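Local coordinates for protein putative isomerase YbhH (Escherichia coli, PDB 6OTV) that is a putative isomerase of the PrpF family whose substrate and reaction are not specified, at residues E22-D27 / K33-I38; A37-G42 / L56-A61; K173-D178 / C289-T294; E204-T209 / L224-S229. All coordinates share one frame; numbering follows the deposited sequence.

Contact 1: E22-D27 / K33-I38; sequences EHLPED and KILMAI. With EDO (1,2-ethanediol), chain L.
Leu-24 and Ile-34 run alongside each other in opposite directions, and with Pro-25 and Leu-35 they make an entirely apolar contact between the loop and the helix. The branch of Leu-24 that meets Ile-34 is CD2, which lies 3.8 Å from CG2 of Ile-34. The other branch, CD1, stretches to the next helical residue and stands 4.4 Å from CD2 of Leu-35, a looser approach. Thus Leu-24 straddles two successive helix residues, although its CB does not aim at the helix. Pro-25 and Ile-34 reach toward each other more closely: CD1 of Ile-34 comes to 3.5 Å from Pro-25 CD and also lies near Pro-25 CG. Ile-34 gets there because its CG1 sits beside the backbone N (chi1 -68°) and the chain then runs on extended (chi2 173°), pushing the terminal methyl out to the proline.

The polar groups of the loop bond to partners other than the 33-38 segment. Asp-27 is the N-cap of the helix that follows, with OD2 accepting from the backbone N of Gln-30. Farther back, Glu-22 N makes a weak hydrogen bond to O2 of an ethanediol, 3.0 Å long and bent to 129°; the ethanediol, probably left from the crystallisation liquor, is also bonded to Arg-65 N.

Leu-24 also packs on Ile-4 and Ile-62, and Leu-35 on Leu-19, side chains of three strands. This is a strand-loop-helix connection, in which the loop after strand 14-20 folds back on the middle of helix 28-39.

Contact 2: A37-G42 / L56-A61; sequences AIMGSG and LTSKVA
The backbones come nearest at Met-39 and Ser-58, whose CA atoms are 6.2 Å apart, where the last turn of helix 28-39 passes the residue just ahead of strand 59-65. Met-39 takes part in every close pair. Its chain is bent rather than extended: CG lies beside the backbone N, and a second turn at chi2 (-56°) swings the sulfur and methyl toward the strand. The methyl CE ends 3.6 Å from CG2 of Val-60, the two side chains crossing at a slant, and the same methyl is 3.6 Å from the carbonyl O of Lys-59. Nearer the root of the methionine, CB rests 4.0 Å from Ser-58 OG. That hydroxyl is buried, but Val-80 O and Glu-46 OE2 both hydrogen-bond to it, so Met-39 brushes a polar atom whose needs are already met.

Helix 28-39 links strands 14-20 and 59-65, which lie parallel, and so forms the helical part of a beta-alpha-beta crossover. Met-39 packs the end of the helix against these strands, also touching Ala-17 on strand 14-20 and Val-80 on strand 73-80.

Val-60 directs its CB at the helix, whereas Lys-59 takes the other side of the strand. Its NZ bonds to Gln-79 OE1, and its side chain is about 5 Å from a bound phosphate ion, probably picked up from the crystallisation liquor. The chain leaves the helix at Gly-40, where phi turns positive (82°).

Contact 3: K173-D178 / C289-T294; sequences KVFPTD and CALEGT. With EDO (1,2-ethanediol), chain M.
The Phe-175 ring meets Thr-294 at its edge: CG2 of the threonine lies near the ring plane, 3.8 Å from CE1, with the two side chains crossing at about a right angle. At the opposite edge, O1 of an ethanediol sits near the plane beside CD2. One face is covered from within its own segment by CG1 of Val-174, 3.6 Å above the plane and shifted toward the rim. Leu-291 comes in obliquely, CD1 reaching to 3.7 Å from CZ as the leucine and the phenylalanine slide past each other in opposite directions.

That same leucine methyl is shared, for it also lies 3.9 Å from Val-174 CG1. Leu-291 CD1 therefore fits against the valine and the far end of the ring at once. Phe-175 presents that end because its CG is anti to the carbonyl carbon (chi1 -59°), which sends the ring out toward the 289-294 turn. With chi1 at 59°, Thr-294 turns CG2 to the ring, while OG1 hydrogen-bonds to Ser-288 O.

The ethanediol is gripped by two nearly straight bonds: Val-174 N to O2 and Phe-175 N to O1 (168°). The type I turn from Phe-175 to Asp-178 is closed by the bond from Asp-178 N to Phe-175 O; Lys-173, two residues ahead of the turn, reaches its last residue in a salt bridge, NZ to the syn lone pair of Asp-178 OD2 at 3.1 Å.

Both segments pack on strand 187-193. Val-174 and Leu-291 touch Ile-192, and Thr-294 touches Thr-190, so the loop after strand 158-163 and the turn leaving helix 279-290 meet over that strand.

Contact 4: E204-T209 / L224-S229; sequences EYLGKT and LARIES
This is a small apolar contact near the periphery, in which Leu-206, on the loop after strand 197-202, leans against one side of helix 221-237. The closest pair is Leu-206 CD1 and Ile-227 CG1, 3.7 Å apart, with the two side chains crossing at about a right angle. The other leucine methyl, CD2, is 4.5 Å from CD of Arg-226, so the aliphatic part of the arginine, and not its guanidinium, borders the contact. Leu-206 reaches the helix with its end: CG lies beside the backbone N (chi1 -61°) and the chain continues extended, carrying the methyls forward.

Strands 197-202 and 250-255 lie parallel, and the chain between them passes through this loop and two helices. Leu-206 and Ile-227 both pack on Leu-253 of the second strand, and Ile-227 also touches Pro-251, so the leucine fills the angle between helix and strand. Leu-223 and Ile-230 extend the helix surface that it touches.

Just after the leucine, the chain turns at Gly-207, whose N bonds to Glu-204 O at 3.1 Å and whose phi is positive (75°). Lys-208 then ties the loop to Asp-220, just ahead of helix 221-237, through a salt bridge.

The four contacts fall into two groups in a two-part chain. Contacts 1 and 2 follow one another along helix 28-39, share Ala-37 and Ile-38, and have centres 12 Å apart; Leu-35 packs on Val-60 between them, and a probable hydrogen bond joins Met-36 O to Ser-41 N. Contacts 3 and 4 belong to the later part, with centres 21 Å apart and no direct touch. Along the sequence, both segments of contact 4 fall between the two halves of contact 3. The groups are 34 to 42 Å apart, centre to centre. Such a bipartite build agrees with the diaminopimelate epimerase-like fold, in which two domains flank the active-site cleft.

Contact 1: E22-D27 / K33-I38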
loop_
_atom_site.group_PDB
_atom_site.type_symbol
_atom_site.label_atom_id
_atom_site.label_comp_id
_atom_site.label_asym_id
_atom_site.label_seq_id
_atom_site.Cartn_x
_atom_site.Cartn_y
_atom_site.Cartn_z
ATOM N N GLU A 22 9.951 -4.018 21.019
ATOM C CA GLU A 22 9.634 -3.776 22.425
ATOM C C GLU A 22 10.835 -4.032 23.323
ATOM O O GLU A 22 11.037 -3.329 24.319
ATOM C CB GLU A 22 8.479 -4.672 22.871
ATOM C CG GLU A 22 7.098 -4.209 22.501
ATOM C CD GLU A 22 6.051 -5.243 22.869
ATOM O OE1 GLU A 22 6.443 -6.375 23.231
ATOM O OE2 GLU A 22 4.843 -4.928 22.800
ATOM N N HIS A 23 11.634 -5.043 22.996
ATOM C CA HIS A 23 12.675 -5.538 23.883
ATOM C C HIS A 23 14.003 -4.816 23.707
ATOM O O HIS A 23 15.009 -5.250 24.277
ATOM C CB HIS A 23 12.855 -7.041 23.670
ATOM C CG HIS A 23 11.617 -7.833 23.949
ATOM N ND1 HIS A 23 11.305 -8.995 23.275
ATOM C CD2 HIS A 23 10.609 -7.628 24.831
ATOM C CE1 HIS A 23 10.159 -9.471 23.729
ATOM N NE2 HIS A 23 9.717 -8.661 24.675
ATOM N N LEU A 24 14.027 -3.725 22.949
ATOM C CA LEU A 24 15.243 -2.973 22.695
ATOM C C LEU A 24 15.066 -1.522 23.129
ATOM O O LEU A 24 13.957 -0.983 23.069
ATOM C CB LEU A 24 15.620 -3.023 21.208
ATOM C CG LEU A 24 16.129 -4.374 20.694
ATOM C CD1 LEU A 24 16.189 -4.393 19.175
ATOM C CD2 LEU A 24 17.497 -4.677 21.284
ATOM N N PRO A 25 16.136 -0.870 23.578
ATOM C CA PRO A 25 16.031 0.535 23.975
ATOM C C PRO A 25 15.915 1.444 22.761
ATOM O O PRO A 25 16.313 1.102 21.646
ATOM C CB PRO A 25 17.340 0.785 24.729
ATOM C CG PRO A 25 18.302 -0.153 24.086
ATOM C CD PRO A 25 17.501 -1.390 23.761
ATOM N N GLU A 26 15.352 2.629 23.002
ATOM C CA GLU A 26 15.157 3.579 21.912
ATOM C C GLU A 26 16.466 4.253 21.516
ATOM O O GLU A 26 16.629 4.651 20.357
ATOM C CB GLU A 26 14.106 4.615 22.312
ATOM C CG GLU A 26 13.640 5.518 21.185
ATOM C CD GLU A 26 12.455 6.377 21.590
ATOM O OE1 GLU A 26 11.729 5.989 22.532
ATOM O OE2 GLU A 26 12.251 7.442 20.969
ATOM N N ASP A 27 17.408 4.377 22.449
ATOM C CA ASP A 27 18.693 4.989 22.138
ATOM C C ASP A 27 19.469 4.119 21.154
ATOM O O ASP A 27 19.682 2.927 21.394
ATOM C CB ASP A 27 19.506 5.203 23.411
ATOM C CG ASP A 27 20.837 5.872 23.141
ATOM O OD1 ASP A 27 20.835 7.030 22.670
ATOM O OD2 ASP A 27 21.885 5.243 23.396
ATOM N N LYS A 33 24.844 -1.628 20.754
ATOM C CA LYS A 33 25.672 -2.420 21.659
ATOM C C LYS A 33 25.016 -3.760 21.974
ATOM O O LYS A 33 25.692 -4.793 22.042
ATOM C CB LYS A 33 25.946 -1.643 22.947
ATOM C CG LYS A 33 27.051 -0.605 22.836
ATOM C CD LYS A 33 27.418 -0.053 24.206
ATOM C CE LYS A 33 28.638 0.855 24.139
ATOM N NZ LYS A 33 28.402 2.051 23.284
ATOM N N ILE A 34 23.696 -3.763 22.160
ATOM C CA ILE A 34 22.991 -5.010 22.430
ATOM C C ILE A 34 23.069 -5.939 21.227
ATOM O O ILE A 34 23.302 -7.145 21.373
ATOM C CB ILE A 34 21.538 -4.712 22.837
ATOM C CG1 ILE A 34 21.515 -4.011 24.197
ATOM C CG2 ILE A 34 20.704 -5.986 22.858
ATOM C CD1 ILE A 34 20.158 -3.517 24.609
ATOM N N LEU A 35 22.895 -5.393 20.019
ATOM C CA LEU A 35 22.955 -6.222 18.820
ATOM C C LEU A 35 24.330 -6.857 18.656
ATOM O O LEU A 35 24.439 -8.027 18.271
ATOM C CB LEU A 35 22.594 -5.392 17.587
ATOM C CG LEU A 35 21.201 -4.760 17.577
ATOM C CD1 LEU A 35 20.901 -4.134 16.220
ATOM C CD2 LEU A 35 20.143 -5.789 17.942
ATOM N N MET A 36 25.393 -6.100 18.944
ATOM C CA MET A 36 26.737 -6.665 18.883
ATOM C C MET A 36 26.906 -7.781 19.904
ATOM O O MET A 36 27.497 -8.825 19.602
ATOM C CB MET A 36 27.784 -5.574 19.109
ATOM C CG MET A 36 27.765 -4.450 18.084
ATOM S SD MET A 36 28.908 -3.124 18.533
ATOM C CE MET A 36 28.338 -1.795 17.480
ATOM N N ALA A 37 26.384 -7.579 21.118
ATOM C CA ALA A 37 26.511 -8.594 22.159
ATOM C C ALA A 37 25.707 -9.845 21.832
ATOM O O ALA A 37 26.086 -10.947 22.243
ATOM C CB ALA A 37 26.075 -8.023 23.508
ATOM N N ILE A 38 24.596 -9.701 21.105
ATOM C CA ILE A 38 23.818 -10.875 20.724
ATOM C C ILE A 38 24.598 -11.730 19.735
ATOM O O ILE A 38 24.649 -12.960 19.860
ATOM C CB ILE A 38 22.448 -10.459 20.156
ATOM C CG1 ILE A 38 21.587 -9.811 21.243
ATOM C CG2 ILE A 38 21.721 -11.661 19.575
ATOM C CD1 ILE A 38 20.229 -9.354 20.743
HETATM C C1 EDO L . 5.244 -5.047 19.073
HETATM O O1 EDO L . 5.011 -4.123 18.002
HETATM C C2 EDO L . 6.721 -5.423 19.123
HETATM O O2 EDO L . 7.518 -4.246 19.301
#

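Contact 2: A37-G42 / L56-A61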
loop_
_atom_site.group_PDB
_atom_site.type_symbol
_atom_site.label_atom_id
_atom_site.label_comp_id
_atom_site.label_asym_id
_atom_site.label_seq_id
_atom_site.Cartn_x
_atom_site.Cartn_y
_atom_site.Cartn_z
ATOM N N ALA A 37 26.384 -7.579 21.118
ATOM C CA ALA A 37 26.511 -8.594 22.159
ATOM C C ALA A 37 25.707 -9.845 21.832
ATOM O O ALA A 37 26.086 -10.947 22.243
ATOM C CB ALA A 37 26.075 -8.023 23.508
ATOM N N ILE A 38 24.596 -9.701 21.105
ATOM C CA ILE A 38 23.818 -10.875 20.724
ATOM C C ILE A 38 24.598 -11.730 19.735
ATOM O O ILE A 38 24.649 -12.960 19.860
ATOM C CB ILE A 38 22.448 -10.459 20.156
ATOM C CG1 ILE A 38 21.587 -9.811 21.243
ATOM C CG2 ILE A 38 21.721 -11.661 19.575
ATOM C CD1 ILE A 38 20.229 -9.354 20.743
ATOM N N MET A 39 25.237 -11.094 18.752
ATOM C CA MET A 39 25.927 -11.815 17.690
ATOM C C MET A 39 27.339 -12.234 18.063
ATOM O O MET A 39 27.873 -13.163 17.449
ATOM C CB MET A 39 25.991 -10.956 16.431
ATOM C CG MET A 39 24.642 -10.657 15.863
ATOM S SD MET A 39 23.777 -12.198 15.553
ATOM C CE MET A 39 22.175 -11.669 16.009
ATOM N N GLY A 40 27.957 -11.573 19.035
ATOM C CA GLY A 40 29.361 -11.811 19.297
ATOM C C GLY A 40 30.264 -11.034 18.369
ATOM O O GLY A 40 31.333 -11.531 17.989
ATOM N N SER A 41 29.853 -9.828 17.981
ATOM C CA SER A 41 30.656 -8.988 17.103
ATOM C C SER A 41 32.030 -8.721 17.704
ATOM O O SER A 41 32.169 -8.503 18.911
ATOM C CB SER A 41 29.932 -7.667 16.845
ATOM O OG SER A 41 30.712 -6.801 16.042
ATOM N N GLY A 42 33.052 -8.739 16.849
ATOM C CA GLY A 42 34.416 -8.454 17.249
ATOM C C GLY A 42 35.345 -9.648 17.232
ATOM O O GLY A 42 36.543 -9.479 17.482
ATOM N N LEU A 56 26.739 -13.577 6.291
ATOM C CA LEU A 56 25.463 -14.229 6.031
ATOM C C LEU A 56 24.793 -14.733 7.302
ATOM O O LEU A 56 23.568 -14.892 7.320
ATOM C CB LEU A 56 25.662 -15.386 5.051
ATOM C CG LEU A 56 26.045 -14.974 3.626
ATOM C CD1 LEU A 56 26.196 -16.195 2.738
ATOM C CD2 LEU A 56 25.012 -14.016 3.045
ATOM N N THR A 57 25.560 -14.976 8.365
ATOM C CA THR A 57 25.033 -15.521 9.610
ATOM C C THR A 57 25.236 -14.557 10.775
ATOM O O THR A 57 25.354 -14.977 11.928
ATOM C CB THR A 57 25.673 -16.873 9.918
ATOM O OG1 THR A 57 27.093 -16.714 10.002
ATOM C CG2 THR A 57 25.348 -17.883 8.821
ATOM N N SER A 58 25.276 -13.261 10.485
ATOM C CA SER A 58 25.487 -12.230 11.494
ATOM C C SER A 58 24.550 -11.057 11.227
ATOM O O SER A 58 24.962 -9.898 11.163
ATOM C CB SER A 58 26.949 -11.786 11.514
ATOM O OG SER A 58 27.192 -10.877 12.574
ATOM N N LYS A 59 23.264 -11.359 11.069
ATOM C CA LYS A 59 22.257 -10.371 10.721
ATOM C C LYS A 59 21.193 -10.299 11.809
ATOM O O LYS A 59 21.036 -11.218 12.617
ATOM C CB LYS A 59 21.609 -10.703 9.369
ATOM C CG LYS A 59 22.592 -10.793 8.200
ATOM C CD LYS A 59 21.856 -11.081 6.895
ATOM C CE LYS A 59 22.807 -11.212 5.714
ATOM N NZ LYS A 59 23.470 -9.923 5.397
ATOM N N VAL A 60 20.463 -9.184 11.826
ATOM C CA VAL A 60 19.392 -8.955 12.792
ATOM C C VAL A 60 18.182 -8.392 12.058
ATOM O O VAL A 60 18.320 -7.545 11.168
ATOM C CB VAL A 60 19.831 -7.996 13.924
ATOM C CG1 VAL A 60 18.684 -7.746 14.889
ATOM C CG2 VAL A 60 21.042 -8.548 14.668
ATOM N N ALA A 61 16.996 -8.866 12.434
ATOM C CA ALA A 61 15.728 -8.304 11.982
ATOM C C ALA A 61 14.942 -7.858 13.205
ATOM O O ALA A 61 14.664 -8.668 14.097
ATOM C CB ALA A 61 14.926 -9.322 11.169
#

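Contact 3: K173-D178 / C289-T294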
loop_
_atom_site.group_PDB
_atom_site.type_symbol
_atom_site.label_atom_id
_atom_site.label_comp_id
_atom_site.label_asym_id
_atom_site.label_seq_id
_atom_site.Cartn_x
_atom_site.Cartn_y
_atom_site.Cartn_z
ATOM N N LYS A 173 12.059 7.919 -10.313
ATOM C CA LYS A 173 11.865 7.533 -11.701
ATOM C C LYS A 173 12.526 6.184 -11.940
ATOM O O LYS A 173 13.540 5.854 -11.320
ATOM C CB LYS A 173 12.445 8.574 -12.671
ATOM C CG LYS A 173 11.751 9.927 -12.638
ATOM C CD LYS A 173 12.285 10.844 -13.732
ATOM C CE LYS A 173 11.563 12.184 -13.743
ATOM N NZ LYS A 173 12.013 13.052 -14.870
ATOM N N VAL A 174 11.931 5.398 -12.840
ATOM C CA VAL A 174 12.539 4.128 -13.221
ATOM C C VAL A 174 13.856 4.372 -13.945
ATOM O O VAL A 174 14.862 3.705 -13.676
ATOM C CB VAL A 174 11.565 3.300 -14.078
ATOM C CG1 VAL A 174 12.264 2.074 -14.643
ATOM C CG2 VAL A 174 10.349 2.895 -13.255
ATOM N N PHE A 175 13.876 5.338 -14.863
ATOM C CA PHE A 175 15.088 5.751 -15.564
ATOM C C PHE A 175 15.405 7.184 -15.160
ATOM O O PHE A 175 14.896 8.135 -15.773
ATOM C CB PHE A 175 14.912 5.629 -17.079
ATOM C CG PHE A 175 14.573 4.238 -17.530
ATOM C CD1 PHE A 175 15.567 3.282 -17.684
ATOM C CD2 PHE A 175 13.259 3.878 -17.786
ATOM C CE1 PHE A 175 15.256 1.995 -18.087
ATOM C CE2 PHE A 175 12.941 2.591 -18.193
ATOM C CZ PHE A 175 13.943 1.649 -18.344
ATOM N N PRO A 176 16.229 7.393 -14.129
ATOM C CA PRO A 176 16.486 8.764 -13.658
ATOM C C PRO A 176 17.118 9.665 -14.702
ATOM O O PRO A 176 16.883 10.879 -14.681
ATOM C CB PRO A 176 17.425 8.549 -12.463
ATOM C CG PRO A 176 17.184 7.140 -12.030
ATOM C CD PRO A 176 16.882 6.380 -13.283
ATOM N N THR A 177 17.917 9.113 -15.615
ATOM C CA THR A 177 18.520 9.904 -16.680
ATOM C C THR A 177 17.558 10.185 -17.826
ATOM O O THR A 177 17.963 10.820 -18.806
ATOM C CB THR A 177 19.760 9.194 -17.232
ATOM O OG1 THR A 177 19.360 8.024 -17.955
ATOM C CG2 THR A 177 20.693 8.788 -16.102
ATOM N N ASP A 178 16.311 9.722 -17.730
ATOM C CA ASP A 178 15.304 9.852 -18.783
ATOM C C ASP A 178 15.725 9.163 -20.077
ATOM O O ASP A 178 15.187 9.464 -21.148
ATOM C CB ASP A 178 14.959 11.323 -19.051
ATOM C CG ASP A 178 14.462 12.039 -17.811
ATOM O OD1 ASP A 178 15.303 12.531 -17.031
ATOM O OD2 ASP A 178 13.232 12.105 -17.615
ATOM N N CYS A 289 15.441 -6.607 -18.182
ATOM C CA CYS A 289 15.192 -7.636 -19.189
ATOM C C CYS A 289 13.807 -7.497 -19.805
ATOM O O CYS A 289 13.621 -7.817 -20.985
ATOM C CB CYS A 289 15.349 -9.031 -18.582
ATOM S SG CYS A 289 17.034 -9.473 -18.103
ATOM N N ALA A 290 12.827 -7.032 -19.030
ATOM C CA ALA A 290 11.461 -6.921 -19.522
ATOM C C ALA A 290 11.162 -5.566 -20.141
ATOM O O ALA A 290 10.365 -5.490 -21.083
ATOM C CB ALA A 290 10.467 -7.193 -18.389
ATOM N N LEU A 291 11.774 -4.496 -19.641
ATOM C CA LEU A 291 11.522 -3.171 -20.191
ATOM C C LEU A 291 12.234 -3.003 -21.527
ATOM O O LEU A 291 13.392 -3.403 -21.688
ATOM C CB LEU A 291 11.975 -2.092 -19.210
ATOM C CG LEU A 291 11.279 -2.121 -17.850
ATOM C CD1 LEU A 291 11.821 -1.029 -16.944
ATOM C CD2 LEU A 291 9.775 -1.988 -18.023
ATOM N N GLU A 292 11.533 -2.410 -22.488
ATOM C CA GLU A 292 12.078 -2.227 -23.824
ATOM C C GLU A 292 13.086 -1.084 -23.854
ATOM O O GLU A 292 12.942 -0.076 -23.158
ATOM C CB GLU A 292 10.959 -1.949 -24.825
ATOM C CG GLU A 292 10.034 -0.816 -24.415
ATOM C CD GLU A 292 9.183 -0.313 -25.566
ATOM O OE1 GLU A 292 9.272 0.889 -25.894
ATOM O OE2 GLU A 292 8.430 -1.124 -26.147
ATOM N N GLY A 293 14.119 -1.256 -24.676
ATOM C CA GLY A 293 15.081 -0.205 -24.931
ATOM C C GLY A 293 16.305 -0.202 -24.043
ATOM O O GLY A 293 17.187 0.645 -24.239
ATOM N N THR A 294 16.395 -1.107 -23.074
ATOM C CA THR A 294 17.561 -1.145 -22.207
ATOM C C THR A 294 18.727 -1.836 -22.909
ATOM O O THR A 294 18.560 -2.541 -23.909
ATOM C CB THR A 294 17.245 -1.866 -20.896
ATOM O OG1 THR A 294 16.813 -3.204 -21.178
ATOM C CG2 THR A 294 16.155 -1.128 -20.125
HETATM C C1 EDO M . 10.168 6.866 -16.261
HETATM O O1 EDO M . 11.543 6.772 -15.867
HETATM C C2 EDO M . 9.303 6.021 -15.332
HETATM O O2 EDO M . 9.479 6.456 -13.978
#

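Contact 4: E204-T209 / L224-S229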
loop_
_atom_site.group_PDB
_atom_site.type_symbol
_atom_site.label_atom_id
_atom_site.label_comp_id
_atom_site.label_asym_id
_atom_site.label_seq_id
_atom_site.Cartn_x
_atom_site.Cartn_y
_atom_site.Cartn_z
ATOM N N GLU A 204 31.548 -7.576 -21.518
ATOM C CA GLU A 204 32.464 -7.644 -22.652
ATOM C C GLU A 204 32.997 -6.271 -23.042
ATOM O O GLU A 204 34.112 -6.170 -23.565
ATOM C CB GLU A 204 31.778 -8.308 -23.846
ATOM C CG GLU A 204 31.509 -9.791 -23.649
ATOM C CD GLU A 204 30.842 -10.431 -24.851
ATOM O OE1 GLU A 204 30.798 -9.791 -25.923
ATOM O OE2 GLU A 204 30.357 -11.574 -24.723
ATOM N N TYR A 205 32.233 -5.208 -22.796
ATOM C CA TYR A 205 32.723 -3.874 -23.124
ATOM C C TYR A 205 33.835 -3.411 -22.194
ATOM O O TYR A 205 34.513 -2.429 -22.509
ATOM C CB TYR A 205 31.571 -2.871 -23.111
ATOM C CG TYR A 205 30.900 -2.725 -24.458
ATOM C CD1 TYR A 205 29.783 -3.484 -24.790
ATOM C CD2 TYR A 205 31.393 -1.835 -25.403
ATOM C CE1 TYR A 205 29.172 -3.352 -26.024
ATOM C CE2 TYR A 205 30.792 -1.695 -26.638
ATOM C CZ TYR A 205 29.682 -2.455 -26.945
ATOM O OH TYR A 205 29.086 -2.312 -28.178
ATOM N N LEU A 206 34.046 -4.094 -21.069
ATOM C CA LEU A 206 35.175 -3.819 -20.191
ATOM C C LEU A 206 36.256 -4.888 -20.298
ATOM O O LEU A 206 37.096 -5.008 -19.403
ATOM C CB LEU A 206 34.702 -3.684 -18.743
ATOM C CG LEU A 206 33.695 -2.564 -18.464
ATOM C CD1 LEU A 206 33.471 -2.415 -16.970
ATOM C CD2 LEU A 206 34.155 -1.243 -19.075
ATOM N N GLY A 207 36.246 -5.670 -21.377
ATOM C CA GLY A 207 37.265 -6.681 -21.577
ATOM C C GLY A 207 37.123 -7.909 -20.711
ATOM O O GLY A 207 38.108 -8.621 -20.497
ATOM N N LYS A 208 35.923 -8.182 -20.206
ATOM C CA LYS A 208 35.672 -9.319 -19.337
ATOM C C LYS A 208 34.604 -10.214 -19.947
ATOM O O LYS A 208 33.702 -9.744 -20.647
ATOM C CB LYS A 208 35.234 -8.861 -17.938
ATOM C CG LYS A 208 36.343 -8.208 -17.136
ATOM C CD LYS A 208 37.490 -9.182 -16.932
ATOM C CE LYS A 208 38.643 -8.530 -16.209
ATOM N NZ LYS A 208 39.750 -9.490 -15.938
ATOM N N THR A 209 34.721 -11.518 -19.685
ATOM C CA THR A 209 33.671 -12.438 -20.109
ATOM C C THR A 209 32.417 -12.267 -19.267
ATOM O O THR A 209 31.300 -12.439 -19.772
ATOM C CB THR A 209 34.155 -13.885 -20.014
ATOM O OG1 THR A 209 34.254 -14.260 -18.633
ATOM C CG2 THR A 209 35.517 -14.039 -20.674
ATOM N N LEU A 224 38.396 -2.446 -11.836
ATOM C CA LEU A 224 37.702 -1.713 -10.783
ATOM C C LEU A 224 37.793 -0.209 -10.994
ATOM O O LEU A 224 36.884 0.530 -10.600
ATOM C CB LEU A 224 38.271 -2.096 -9.416
ATOM C CG LEU A 224 38.225 -3.584 -9.060
ATOM C CD1 LEU A 224 38.751 -3.809 -7.650
ATOM C CD2 LEU A 224 36.814 -4.140 -9.207
ATOM N N ALA A 225 38.875 0.261 -11.616
ATOM C CA ALA A 225 38.980 1.681 -11.936
ATOM C C ALA A 225 38.020 2.062 -13.056
ATOM O O ALA A 225 37.332 3.086 -12.969
ATOM C CB ALA A 225 40.418 2.030 -12.317
ATOM N N ARG A 226 37.959 1.250 -14.117
ATOM C CA ARG A 226 37.030 1.527 -15.207
ATOM C C ARG A 226 35.582 1.467 -14.740
ATOM O O ARG A 226 34.742 2.233 -15.224
ATOM C CB ARG A 226 37.259 0.548 -16.358
ATOM C CG ARG A 226 38.347 0.978 -17.326
ATOM C CD ARG A 226 38.424 0.053 -18.532
ATOM N NE ARG A 226 39.134 0.673 -19.649
ATOM C CZ ARG A 226 40.452 0.630 -19.822
ATOM N NH1 ARG A 226 41.218 -0.006 -18.948
ATOM N NH2 ARG A 226 41.005 1.226 -20.871
ATOM N N ILE A 227 35.274 0.571 -13.799
ATOM C CA ILE A 227 33.919 0.498 -13.263
ATOM C C ILE A 227 33.592 1.754 -12.462
ATOM O O ILE A 227 32.493 2.308 -12.577
ATOM C CB ILE A 227 33.749 -0.779 -12.418
ATOM C CG1 ILE A 227 33.813 -2.022 -13.306
ATOM C CG2 ILE A 227 32.436 -0.747 -11.653
ATOM C CD1 ILE A 227 33.648 -3.324 -12.549
ATOM N N GLU A 228 34.541 2.230 -11.651
ATOM C CA GLU A 228 34.297 3.421 -10.841
ATOM C C GLU A 228 34.088 4.655 -11.710
ATOM O O GLU A 228 33.231 5.493 -11.405
ATOM C CB GLU A 228 35.455 3.644 -9.868
ATOM C CG GLU A 228 35.317 2.884 -8.563
ATOM C CD GLU A 228 34.169 3.397 -7.714
ATOM O OE1 GLU A 228 33.823 4.592 -7.834
ATOM O OE2 GLU A 228 33.609 2.604 -6.930
ATOM N N SER A 229 34.863 4.786 -12.789
ATOM C CA SER A 229 34.686 5.915 -13.698
ATOM C C SER A 229 33.259 5.982 -14.221
ATOM O O SER A 229 32.683 7.068 -14.347
ATOM C CB SER A 229 35.676 5.812 -14.860
ATOM O OG SER A 229 35.373 6.755 -15.872
#